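PDB 5CXX: ferulic acid esterase, AmCE1/Fae1A from Anaeromyces mucronatus, which probably hydrolyses feruloyl ester bonds to release ferulic acid, the compound bound to it here, using an alpha/beta-hydrolase fold. Local coordinates for residues A[63-68]-A[116-121]; A[83-88]-A[264-269]; A[158-163]-A[194-199]; A[244-249]-A[258-263]. One frame throughout, in Å; residues are numbered along the deposited sequence. Where two conformers were deposited one is given.

In the fold
Contacts 1 and 3 form two walls of the ferulic acid pocket, whereas contacts 2 and 4 belong to the body of the alpha/beta-hydrolase fold. The centres of contacts 1 and 3 lie about 11 Å apart, and the two meet where Tyr119 CB comes to 4.2 Å from Arg160 NH2. Contact 1 bonds the carboxylate through Leu65 N and covers the methoxy group with Tyr119, while contact 3 bonds the phenolic end through His196. Contacts 2 and 4 share helix 255-266, have centres about 14 Å apart and touch between Asn264 ND2 and Phe246 CZ (3.5 Å). Contact 2 is on the far side of the chain's centre from contact 1, about 29 Å away between centres.

Contact 1: A[63-68]-A[116-121]; sequences HGLMSY and PEYYKG. With FER (3-(4-hydroxy-3-methoxyphenyl)-2-propenoic acid), chain D.
Leu65 lies against two tyrosines of helix 116-123 and against the ferulic acid at once. Its CD1 comes to 3.6 Å from Tyr118 CE2, obliquely to the ring, while its CG sits at the edge of the same ring. The other branch reaches the edge of Tyr119, with 3.9 Å between Leu65 CD2 and Tyr119 CE1. A chi1 of -150° swings Leu65 CG opposite its backbone N and carries the forked end toward the helix. Tyr119 gives a face to the ligand: the methoxy carbon C10 of FER stands 3.3 Å above the middle of the Tyr119 ring, an approach suited to CH-pi contact. At the other end of the ligand, Leu65 N donates a nearly straight bond to FER O1 (2.7 Å, 172°). Met157 N is also bonded to FER, and two backbone N-H donors to the ligand are consistent with the oxyanion hole of alpha/beta-hydrolases. Behind Leu65 N, a type II turn from Gly64 to Ser67 sets the peptide. Gly64 O accepts from Ser67 N and, on a lone pair in its carbonyl plane, from His63 ND1 at 2.8 Å, so the peptide carrying Leu65 N is held from its oxygen side. Met66 N makes a weak bond to Tyr118 OH (3.3 Å, 134°), whose stronger partner is Tyr122 OH. Tyr119 OH is held in turn by Ser193 OG.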
# COMPACT_ATOMS: atom_id res chain seq x y z
N HIS A 63 1.34 0.15 -6.36
CA HIS A 63 1.01 -0.89 -7.31
C HIS A 63 1.92 -2.10 -7.27
O HIS A 63 2.92 -2.15 -6.55
CB HIS A 63 1.07 -0.26 -8.72
CG HIS A 63 2.45 0.22 -9.12
ND1 HIS A 63 3.46 -0.65 -9.48
CD2 HIS A 63 2.96 1.48 -9.21
CE1 HIS A 63 4.55 0.06 -9.80
NE2 HIS A 63 4.28 1.35 -9.63
N GLY A 64 1.56 -3.09 -8.08
CA GLY A 64 2.32 -4.33 -8.14
C GLY A 64 3.39 -4.38 -9.23
O GLY A 64 3.74 -3.37 -9.89
N LEU A 65 3.93 -5.58 -9.41
CA LEU A 65 5.02 -5.76 -10.34
C LEU A 65 4.54 -5.39 -11.74
O LEU A 65 3.40 -5.67 -12.13
CB LEU A 65 5.48 -7.25 -10.33
CG LEU A 65 6.92 -7.57 -10.64
CD1 LEU A 65 7.83 -6.96 -9.56
CD2 LEU A 65 7.07 -9.09 -10.80
N MET A 66 5.41 -4.81 -12.52
CA MET A 66 5.11 -4.55 -13.95
C MET A 66 3.98 -3.53 -14.18
O MET A 66 3.44 -3.41 -15.27
CB MET A 66 4.83 -5.84 -14.74
CG MET A 66 5.85 -6.97 -14.33
SD MET A 66 5.70 -8.23 -15.47
CE MET A 66 6.57 -9.56 -14.53
N SER A 67 3.62 -2.80 -13.12
CA SER A 67 2.59 -1.73 -13.16
C SER A 67 3.24 -0.37 -13.00
O SER A 67 4.49 -0.31 -12.95
CB SER A 67 1.54 -1.97 -12.06
OG SER A 67 0.87 -3.17 -12.47
N TYR A 68 2.41 0.68 -12.89
CA TYR A 68 2.96 2.05 -12.78
C TYR A 68 1.93 2.92 -12.07
O TYR A 68 0.95 2.39 -11.59
CB TYR A 68 3.36 2.62 -14.17
CG TYR A 68 2.19 2.79 -15.13
CD1 TYR A 68 1.57 1.67 -15.69
CD2 TYR A 68 1.69 4.09 -15.44
CE1 TYR A 68 0.47 1.83 -16.54
CE2 TYR A 68 0.59 4.26 -16.31
CZ TYR A 68 0.00 3.12 -16.85
OH TYR A 68 -1.09 3.21 -17.71
N PRO A 116 15.32 -11.27 -9.99
CA PRO A 116 15.80 -10.56 -8.83
C PRO A 116 16.27 -9.18 -9.16
O PRO A 116 16.16 -8.32 -8.32
CB PRO A 116 16.98 -11.39 -8.38
CG PRO A 116 16.54 -12.76 -8.77
CD PRO A 116 16.02 -12.58 -10.15
N GLU A 117 16.90 -9.00 -10.32
CA GLU A 117 17.37 -7.66 -10.62
C GLU A 117 16.24 -6.68 -10.76
O GLU A 117 16.35 -5.55 -10.30
CB GLU A 117 18.22 -7.68 -11.91
CG GLU A 117 18.89 -6.32 -12.17
CD GLU A 117 19.89 -5.91 -11.08
OE1 GLU A 117 20.43 -6.80 -10.38
OE2 GLU A 117 20.15 -4.69 -10.94
N TYR A 118 15.13 -7.09 -11.36
CA TYR A 118 13.99 -6.16 -11.44
C TYR A 118 13.39 -5.87 -10.03
O TYR A 118 13.02 -4.74 -9.68
CB TYR A 118 12.91 -6.72 -12.43
CG TYR A 118 11.71 -5.81 -12.61
CD1 TYR A 118 11.86 -4.54 -13.20
CD2 TYR A 118 10.42 -6.26 -12.30
CE1 TYR A 118 10.76 -3.72 -13.35
CE2 TYR A 118 9.31 -5.46 -12.49
CZ TYR A 118 9.49 -4.17 -13.01
OH TYR A 118 8.36 -3.36 -13.14
N TYR A 119 13.32 -6.92 -9.18
CA TYR A 119 12.80 -6.67 -7.84
C TYR A 119 13.57 -5.62 -7.06
O TYR A 119 12.94 -4.95 -6.20
CB TYR A 119 12.82 -7.99 -7.04
CG TYR A 119 12.14 -9.17 -7.70
CD1 TYR A 119 11.09 -9.04 -8.62
CD2 TYR A 119 12.53 -10.47 -7.34
CE1 TYR A 119 10.50 -10.15 -9.21
CE2 TYR A 119 11.89 -11.57 -7.90
CZ TYR A 119 10.89 -11.40 -8.82
OH TYR A 119 10.32 -12.51 -9.40
N LYS A 120 14.89 -5.54 -7.27
CA LYS A 120 15.71 -4.58 -6.49
C LYS A 120 15.17 -3.14 -6.59
O LYS A 120 15.30 -2.35 -5.66
CB LYS A 120 17.16 -4.59 -6.97
CG LYS A 120 17.86 -5.93 -6.57
CD LYS A 120 19.29 -5.86 -7.12
CE LYS A 120 20.02 -7.21 -6.87
NZ LYS A 120 21.33 -7.17 -7.57
N GLY A 121 14.60 -2.79 -7.75
CA GLY A 121 14.03 -1.45 -7.91
C GLY A 121 12.82 -1.17 -7.04
O GLY A 121 12.64 -0.03 -6.57
C4 FER D . 7.28 -13.62 -7.48
C5 FER D . 5.96 -13.80 -7.98
C6 FER D . 5.13 -12.72 -8.10
C3 FER D . 7.66 -12.35 -7.03
C2 FER D . 6.86 -11.25 -7.16
C1 FER D . 5.59 -11.43 -7.67
C10 FER D . 9.21 -11.07 -5.89
C7 FER D . 4.72 -10.22 -7.83
C8 FER D . 3.62 -10.17 -8.60
C9 FER D . 2.84 -8.86 -8.65
O1 FER D . 3.20 -7.81 -8.03
O2 FER D . 1.82 -8.81 -9.38
O4 FER D . 8.19 -14.62 -7.32
O3 FER D . 8.93 -12.32 -6.53

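Contact 2: A[83-88]-A[264-269]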
# COMPACT_ATOMS: atom_id res chain seq x y z
N THR A 83 -14.13 7.95 -0.15
CA THR A 83 -15.29 8.88 -0.17
C THR A 83 -16.56 8.24 0.34
O THR A 83 -17.31 8.81 1.11
CB THR A 83 -15.47 9.43 -1.61
OG1 THR A 83 -14.38 10.31 -1.85
CG2 THR A 83 -16.82 10.19 -1.77
N ASN A 84 -16.82 7.02 -0.12
CA ASN A 84 -18.06 6.36 0.25
C ASN A 84 -18.05 6.04 1.75
O ASN A 84 -19.11 6.11 2.38
CB ASN A 84 -18.27 5.09 -0.59
CG ASN A 84 -18.70 5.44 -2.02
OD1 ASN A 84 -19.31 6.51 -2.25
ND2 ASN A 84 -18.44 4.54 -2.97
N LEU A 85 -16.88 5.69 2.29
CA LEU A 85 -16.80 5.50 3.76
C LEU A 85 -16.93 6.83 4.48
O LEU A 85 -17.60 6.92 5.54
CB LEU A 85 -15.49 4.80 4.16
CG LEU A 85 -15.39 3.32 3.79
CD1 LEU A 85 -13.92 2.80 3.92
CD2 LEU A 85 -16.39 2.49 4.67
N LEU A 86 -16.30 7.87 3.94
CA LEU A 86 -16.39 9.21 4.58
C LEU A 86 -17.84 9.66 4.74
O LEU A 86 -18.25 10.25 5.77
CB LEU A 86 -15.56 10.22 3.73
CG LEU A 86 -15.77 11.68 4.15
CD1 LEU A 86 -15.22 11.90 5.57
CD2 LEU A 86 -14.98 12.53 3.12
N LYS A 87 -18.63 9.41 3.71
CA LYS A 87 -20.03 9.87 3.67
C LYS A 87 -20.85 9.20 4.78
O LYS A 87 -21.88 9.74 5.20
CB LYS A 87 -20.66 9.58 2.29
CG LYS A 87 -20.47 10.65 1.19
CD LYS A 87 -20.34 12.12 1.71
CE LYS A 87 -20.57 13.22 0.62
NZ LYS A 87 -21.69 13.04 -0.38
N GLU A 88 -20.40 8.04 5.26
CA GLU A 88 -21.06 7.33 6.35
C GLU A 88 -20.35 7.55 7.69
O GLU A 88 -20.73 6.97 8.74
CB GLU A 88 -21.14 5.86 6.02
CG GLU A 88 -22.02 5.60 4.83
CD GLU A 88 -22.21 4.15 4.56
OE1 GLU A 88 -21.63 3.34 5.30
OE2 GLU A 88 -22.94 3.81 3.62
N ASN A 264 -11.47 -2.67 4.10
CA ASN A 264 -11.22 -2.83 5.54
C ASN A 264 -10.13 -1.90 6.06
O ASN A 264 -10.24 -1.34 7.17
CB ASN A 264 -10.87 -4.30 5.79
CG ASN A 264 -12.08 -5.20 5.77
OD1 ASN A 264 -12.82 -5.26 6.77
ND2 ASN A 264 -12.29 -5.90 4.67
N PHE A 265 -9.07 -1.71 5.27
CA PHE A 265 -7.99 -0.88 5.72
C PHE A 265 -8.40 0.57 6.00
O PHE A 265 -8.04 1.17 7.01
CB PHE A 265 -6.87 -0.95 4.68
CG PHE A 265 -5.59 -0.20 5.05
CD1 PHE A 265 -4.83 -0.60 6.17
CD2 PHE A 265 -5.17 0.86 4.27
CE1 PHE A 265 -3.61 0.08 6.46
CE2 PHE A 265 -4.00 1.56 4.57
CZ PHE A 265 -3.21 1.16 5.64
N ILE A 266 -9.15 1.16 5.06
CA ILE A 266 -9.47 2.59 5.17
C ILE A 266 -10.47 2.85 6.30
O ILE A 266 -10.58 3.96 6.82
CB ILE A 266 -9.99 3.10 3.79
CG1 ILE A 266 -8.83 3.08 2.79
CG2 ILE A 266 -10.59 4.55 3.90
CD1 ILE A 266 -7.67 4.07 3.05
N GLN A 267 -11.19 1.80 6.71
CA GLN A 267 -12.01 1.93 7.90
C GLN A 267 -11.19 2.08 9.18
O GLN A 267 -11.75 2.47 10.22
CB GLN A 267 -12.91 0.71 8.05
CG GLN A 267 -14.09 0.74 7.11
CD GLN A 267 -14.93 -0.49 7.25
OE1 GLN A 267 -15.68 -0.65 8.24
NE2 GLN A 267 -14.77 -1.42 6.33
N THR A 268 -9.91 1.73 9.12
CA THR A 268 -9.09 1.79 10.35
C THR A 268 -8.14 2.98 10.39
O THR A 268 -7.59 3.31 11.44
CB THR A 268 -8.23 0.54 10.52
OG1 THR A 268 -7.13 0.56 9.61
CG2 THR A 268 -9.05 -0.75 10.40
N THR A 269 -7.90 3.60 9.25
CA THR A 269 -6.80 4.56 9.22
C THR A 269 -7.15 5.86 9.93
O THR A 269 -8.30 6.34 9.91
CB THR A 269 -6.36 4.87 7.76
OG1 THR A 269 -7.51 5.07 6.93
CG2 THR A 269 -5.57 3.69 7.18
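The carboxamide is the flat part of Gln267, yet Leu85 meets this residue through its aliphatic CG, with 3.8 Å between Leu85 CD2 and Gln267 CG. The amide is engaged elsewhere: NE2 bonds to Tyr263 O and OE1 to Arg90 NH1. Phe265 leaves the backbone away from segment 83-88, and its ring packs on strands 150-155 and 175-179. One face of that ring takes Thr269 CG2, 3.7 Å above the Phe265 plane and offset toward the rim. Leu85 crosses Gln267 at about a right angle, both of its methyls touching Gln267 CG. Its CD1 also lies 3.8 Å from Ile266 CG2, the branch that stands opposite the backbone N of Ile266. Gln267 runs straight on from CG (chi2 178°), which leads its amide away from the leucine. Bonds from Thr268 to Phe265 O bracket Ile266 and Gln267: this oxygen accepts from Thr268 N and OG1, the latter at 2.8 Å, in the carbonyl plane and on a lone pair. Between 83-88 and 264-269 the packing rests on Leu85; further back Phe262 and Ser259 extend the contact of helix 77-87 with helix 255-266, which, as in other alpha/beta-hydrolases, lies on the central sheet.

Contact 3: A[158-163]-A[194-199]. With FER (3-(4-hydroxy-3-methoxyphenyl)-2-propenoic acid), chain D.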
# COMPACT_ATOMS: atom_id res chain seq x y z
N GLY A 158 3.67 -4.41 -4.45
CA GLY A 158 3.52 -3.15 -3.68
C GLY A 158 3.11 -3.45 -2.23
O GLY A 158 3.41 -2.65 -1.34
N ALA A 159 2.46 -4.59 -2.02
CA ALA A 159 2.10 -5.03 -0.67
C ALA A 159 3.34 -5.61 0.08
O ALA A 159 3.48 -5.41 1.29
CB ALA A 159 1.00 -6.09 -0.77
N ARG A 160 4.17 -6.37 -0.63
CA ARG A 160 5.46 -6.76 -0.08
C ARG A 160 6.26 -5.53 0.34
O ARG A 160 6.83 -5.47 1.45
CB ARG A 160 6.21 -7.63 -1.12
CG ARG A 160 7.72 -7.42 -1.02
CD ARG A 160 8.48 -8.47 -1.90
NE ARG A 160 9.81 -7.94 -2.16
CZ ARG A 160 10.79 -8.71 -2.67
NH1 ARG A 160 10.58 -10.01 -2.91
NH2 ARG A 160 11.97 -8.15 -2.94
N THR A 161 6.25 -4.51 -0.55
CA THR A 161 7.06 -3.34 -0.28
C THR A 161 6.45 -2.57 0.90
O THR A 161 7.19 -2.04 1.75
CB THR A 161 7.13 -2.46 -1.56
OG1 THR A 161 7.76 -3.28 -2.58
CG2 THR A 161 7.98 -1.19 -1.31
N SER A 162 5.12 -2.50 0.96
CA SER A 162 4.46 -1.82 2.10
C SER A 162 4.79 -2.48 3.43
O SER A 162 5.03 -1.81 4.44
CB SER A 162 2.94 -1.79 1.91
OG SER A 162 2.58 -0.97 0.83
N LEU A 163 4.79 -3.83 3.45
CA LEU A 163 5.09 -4.51 4.71
C LEU A 163 6.55 -4.31 5.11
O LEU A 163 6.86 -4.10 6.29
CB LEU A 163 4.85 -6.03 4.58
CG LEU A 163 3.37 -6.39 4.67
CD1 LEU A 163 3.13 -7.87 4.18
CD2 LEU A 163 2.85 -6.25 6.13
N GLY A 194 11.97 -18.88 -8.50
CA GLY A 194 12.92 -19.77 -7.84
C GLY A 194 13.22 -19.27 -6.44
O GLY A 194 12.30 -18.87 -5.71
N LYS A 195 14.49 -19.34 -6.04
CA LYS A 195 14.89 -18.94 -4.69
C LYS A 195 14.70 -17.46 -4.49
O LYS A 195 15.08 -16.69 -5.38
CB LYS A 195 16.38 -19.26 -4.45
CG LYS A 195 16.64 -20.72 -4.10
CD LYS A 195 17.94 -20.88 -3.27
CE LYS A 195 18.57 -22.28 -3.36
NZ LYS A 195 18.98 -22.77 -2.00
N HIS A 196 14.12 -17.08 -3.35
CA HIS A 196 14.09 -15.71 -2.90
C HIS A 196 14.94 -15.64 -1.64
O HIS A 196 14.59 -16.30 -0.66
CB HIS A 196 12.68 -15.27 -2.57
CG HIS A 196 11.77 -15.24 -3.75
ND1 HIS A 196 11.43 -16.36 -4.48
CD2 HIS A 196 11.14 -14.19 -4.35
CE1 HIS A 196 10.61 -16.01 -5.47
NE2 HIS A 196 10.42 -14.71 -5.41
N GLU A 197 16.07 -14.93 -1.65
CA GLU A 197 16.93 -14.95 -0.46
C GLU A 197 16.30 -14.31 0.78
O GLU A 197 16.67 -14.69 1.92
CB GLU A 197 18.25 -14.25 -0.77
CG GLU A 197 19.00 -15.03 -1.84
CD GLU A 197 19.58 -16.36 -1.34
OE1 GLU A 197 19.54 -16.66 -0.11
OE2 GLU A 197 19.97 -17.17 -2.21
N GLY A 198 15.35 -13.40 0.55
CA GLY A 198 14.68 -12.69 1.63
C GLY A 198 15.36 -11.33 1.87
O GLY A 198 16.60 -11.25 1.93
N LEU A 199 14.55 -10.28 2.02
CA LEU A 199 15.12 -9.03 2.45
C LEU A 199 15.64 -9.08 3.88
O LEU A 199 16.61 -8.40 4.22
CB LEU A 199 14.05 -7.96 2.34
CG LEU A 199 13.54 -7.69 0.89
CD1 LEU A 199 12.32 -6.74 0.84
CD2 LEU A 199 14.64 -7.14 -0.00
C4 FER D . 7.28 -13.62 -7.48
C5 FER D . 5.96 -13.80 -7.98
C6 FER D . 5.13 -12.72 -8.10
C3 FER D . 7.66 -12.35 -7.03
C2 FER D . 6.86 -11.25 -7.16
C1 FER D . 5.59 -11.43 -7.67
C10 FER D . 9.21 -11.07 -5.89
C7 FER D . 4.72 -10.22 -7.83
C8 FER D . 3.62 -10.17 -8.60
C9 FER D . 2.84 -8.86 -8.65
O1 FER D . 3.20 -7.81 -8.03
O2 FER D . 1.82 -8.81 -9.38
O4 FER D . 8.19 -14.62 -7.32
O3 FER D . 8.93 -12.32 -6.53
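Arg160 and Leu199 extend toward each other from opposite directions, and the guanidinium end meets the fork of the leucine: Arg160 NH2 is 4.0 Å from Leu199 CD1, which approaches obliquely to the guanidinium plane. Arg160 runs extended from CG to NE, although its chi1 of 148° lies off the usual staggered value, and this brings NH1 against the methoxy group of the ligand. There the guanidinium and the imidazole of His196 meet edge to edge at long range, with 4.5 Å between Arg160 NH1 and His196 CD2. The methoxy carbon C10 of FER sits 3.4 Å from Arg160 NH1 and also lies at the edge of the His196 ring, in its plane. His196 NE2 donates a forked bond to both oxygens of the guaiacyl ring, 2.9 Å to FER O4 and 3.0 Å to FER O3. The second is the straighter, at 149° against 135°. His196 ND1 gives a weak bond to Gly194 O. Arg160 is fixed by a salt bridge to Asp123 and a bond from NH1 to Pro183 O. Asp190 OD2 is also bonded to FER, and NE2 as donor to both ring oxygens is consistent with recognition of the methoxy-phenol end.

Contact 4: A[244-249]-A[258-263]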
# COMPACT_ATOMS: atom_id res chain seq x y z
N ILE A 244 -4.08 -7.82 11.49
CA ILE A 244 -5.30 -8.41 11.01
C ILE A 244 -5.00 -9.24 9.78
O ILE A 244 -4.27 -8.74 8.89
CB ILE A 244 -6.25 -7.27 10.57
CG1 ILE A 244 -6.65 -6.43 11.81
CG2 ILE A 244 -7.47 -7.79 9.78
CD1 ILE A 244 -7.21 -5.00 11.40
N TRP A 245 -5.57 -10.43 9.71
CA TRP A 245 -5.41 -11.28 8.55
C TRP A 245 -6.76 -11.87 8.15
O TRP A 245 -7.49 -12.33 9.05
CB TRP A 245 -4.40 -12.41 8.88
CG TRP A 245 -4.51 -13.66 8.01
CD1 TRP A 245 -4.92 -14.89 8.44
CD2 TRP A 245 -4.13 -13.84 6.60
NE1 TRP A 245 -4.85 -15.82 7.43
CE2 TRP A 245 -4.39 -15.20 6.29
CE3 TRP A 245 -3.66 -12.99 5.59
CZ2 TRP A 245 -4.15 -15.75 5.04
CZ3 TRP A 245 -3.43 -13.54 4.30
CH2 TRP A 245 -3.67 -14.90 4.06
N PHE A 246 -7.05 -11.83 6.83
CA PHE A 246 -8.24 -12.57 6.38
C PHE A 246 -8.10 -12.94 4.92
O PHE A 246 -7.28 -12.34 4.19
CB PHE A 246 -9.54 -11.75 6.57
CG PHE A 246 -9.65 -10.52 5.69
CD1 PHE A 246 -9.08 -9.32 6.10
CD2 PHE A 246 -10.28 -10.59 4.44
CE1 PHE A 246 -9.13 -8.17 5.30
CE2 PHE A 246 -10.36 -9.40 3.60
CZ PHE A 246 -9.77 -8.22 4.06
N GLU A 247 -8.92 -13.91 4.51
CA GLU A 247 -8.87 -14.40 3.10
C GLU A 247 -10.18 -14.13 2.42
O GLU A 247 -11.25 -14.24 3.01
CB GLU A 247 -8.52 -15.92 3.06
CG GLU A 247 -7.13 -16.15 3.56
CD GLU A 247 -6.84 -17.64 3.60
OE1 GLU A 247 -7.30 -18.37 4.50
OE2 GLU A 247 -6.08 -18.12 2.76
N VAL A 248 -10.11 -13.78 1.14
CA VAL A 248 -11.30 -13.45 0.37
C VAL A 248 -11.73 -14.70 -0.38
O VAL A 248 -10.96 -15.22 -1.19
CB VAL A 248 -10.99 -12.31 -0.62
CG1 VAL A 248 -12.26 -11.98 -1.38
CG2 VAL A 248 -10.46 -11.08 0.22
N PRO A 249 -12.91 -15.25 -0.06
CA PRO A 249 -13.21 -16.60 -0.55
C PRO A 249 -13.40 -16.68 -2.09
O PRO A 249 -14.19 -15.88 -2.62
CB PRO A 249 -14.51 -16.98 0.19
CG PRO A 249 -15.10 -15.70 0.57
CD PRO A 249 -13.96 -14.74 0.84
N ILE A 258 -8.25 -7.00 -3.87
CA ILE A 258 -7.77 -5.65 -3.60
C ILE A 258 -8.83 -4.82 -2.92
O ILE A 258 -8.54 -4.21 -1.89
CB ILE A 258 -7.34 -4.94 -4.90
CG1 ILE A 258 -6.12 -5.67 -5.52
CG2 ILE A 258 -7.01 -3.44 -4.60
CD1 ILE A 258 -5.87 -5.25 -6.96
N SER A 259 -10.05 -4.80 -3.49
CA SER A 259 -11.08 -3.91 -2.92
C SER A 259 -11.44 -4.36 -1.50
O SER A 259 -11.66 -3.50 -0.62
CB SER A 259 -12.34 -3.81 -3.79
OG SER A 259 -12.94 -5.08 -3.93
N ALA A 260 -11.45 -5.68 -1.24
CA ALA A 260 -11.74 -6.11 0.14
C ALA A 260 -10.67 -5.58 1.10
O ALA A 260 -10.99 -5.13 2.24
CB ALA A 260 -11.83 -7.65 0.24
N GLY A 261 -9.41 -5.64 0.66
CA GLY A 261 -8.33 -5.18 1.52
C GLY A 261 -8.44 -3.67 1.79
O GLY A 261 -8.38 -3.22 2.92
N PHE A 262 -8.59 -2.89 0.72
CA PHE A 262 -8.63 -1.44 0.88
C PHE A 262 -9.83 -0.96 1.68
O PHE A 262 -9.77 -0.03 2.52
CB PHE A 262 -8.63 -0.80 -0.51
CG PHE A 262 -8.22 0.66 -0.52
CD1 PHE A 262 -6.99 1.07 0.05
CD2 PHE A 262 -9.00 1.59 -1.22
CE1 PHE A 262 -6.60 2.43 -0.00
CE2 PHE A 262 -8.60 2.93 -1.29
CZ PHE A 262 -7.41 3.34 -0.70
N TYR A 263 -10.99 -1.60 1.44
CA TYR A 263 -12.21 -1.30 2.20
C TYR A 263 -12.01 -1.51 3.70
O TYR A 263 -12.36 -0.62 4.51
CB TYR A 263 -13.34 -2.21 1.68
CG TYR A 263 -14.64 -2.17 2.46
CD1 TYR A 263 -15.45 -1.04 2.47
CD2 TYR A 263 -15.07 -3.32 3.18
CE1 TYR A 263 -16.66 -1.01 3.14
CE2 TYR A 263 -16.31 -3.29 3.85
CZ TYR A 263 -17.08 -2.13 3.83
OH TYR A 263 -18.30 -2.13 4.48
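Phe246 takes a chi1 of 67°, with CG between its backbone N and carbonyl carbon, and this stands the ring up from the strand toward Ala260. Two residues on, Val248 has CG1 opposite its backbone N (chi1 -179°), which leaves CG2 as the branch that meets the same alanine. The contact joins the last strand of the alpha/beta-hydrolase sheet, 244-248, to the C-terminal helix 255-266 that follows it. The short strand and helix segments run roughly antiparallel, at 148°, with their axes 9.2 Å apart at closest approach. The loop between them contains His253, probably the histidine of a Ser-His-Asp triad with Ser156 and Asp222. Along one edge the strand is hydrogen-bonded to strand 213-219, whose Asp217 also touches Phe246, Val248 and Ala260. Ala260 supplies the central point of the packing: its CB lies 3.7 Å from Val248 CG2 and 4.1 Å from Phe246 CE2, so one methyl is shared by two residues from the same face of the strand. At Gly261 the helix backbone itself comes near the ring, with 4.2 Å between Gly261 CA and Phe246 CZ, approached obliquely. Ile6 of the N-terminal region also packs on the phenyl group. The edge of the ring, near its plane, is directed at a carbonyl already bonded to Asn264 ND2, with Phe246 CZ 3.8 Å from Ala260 O.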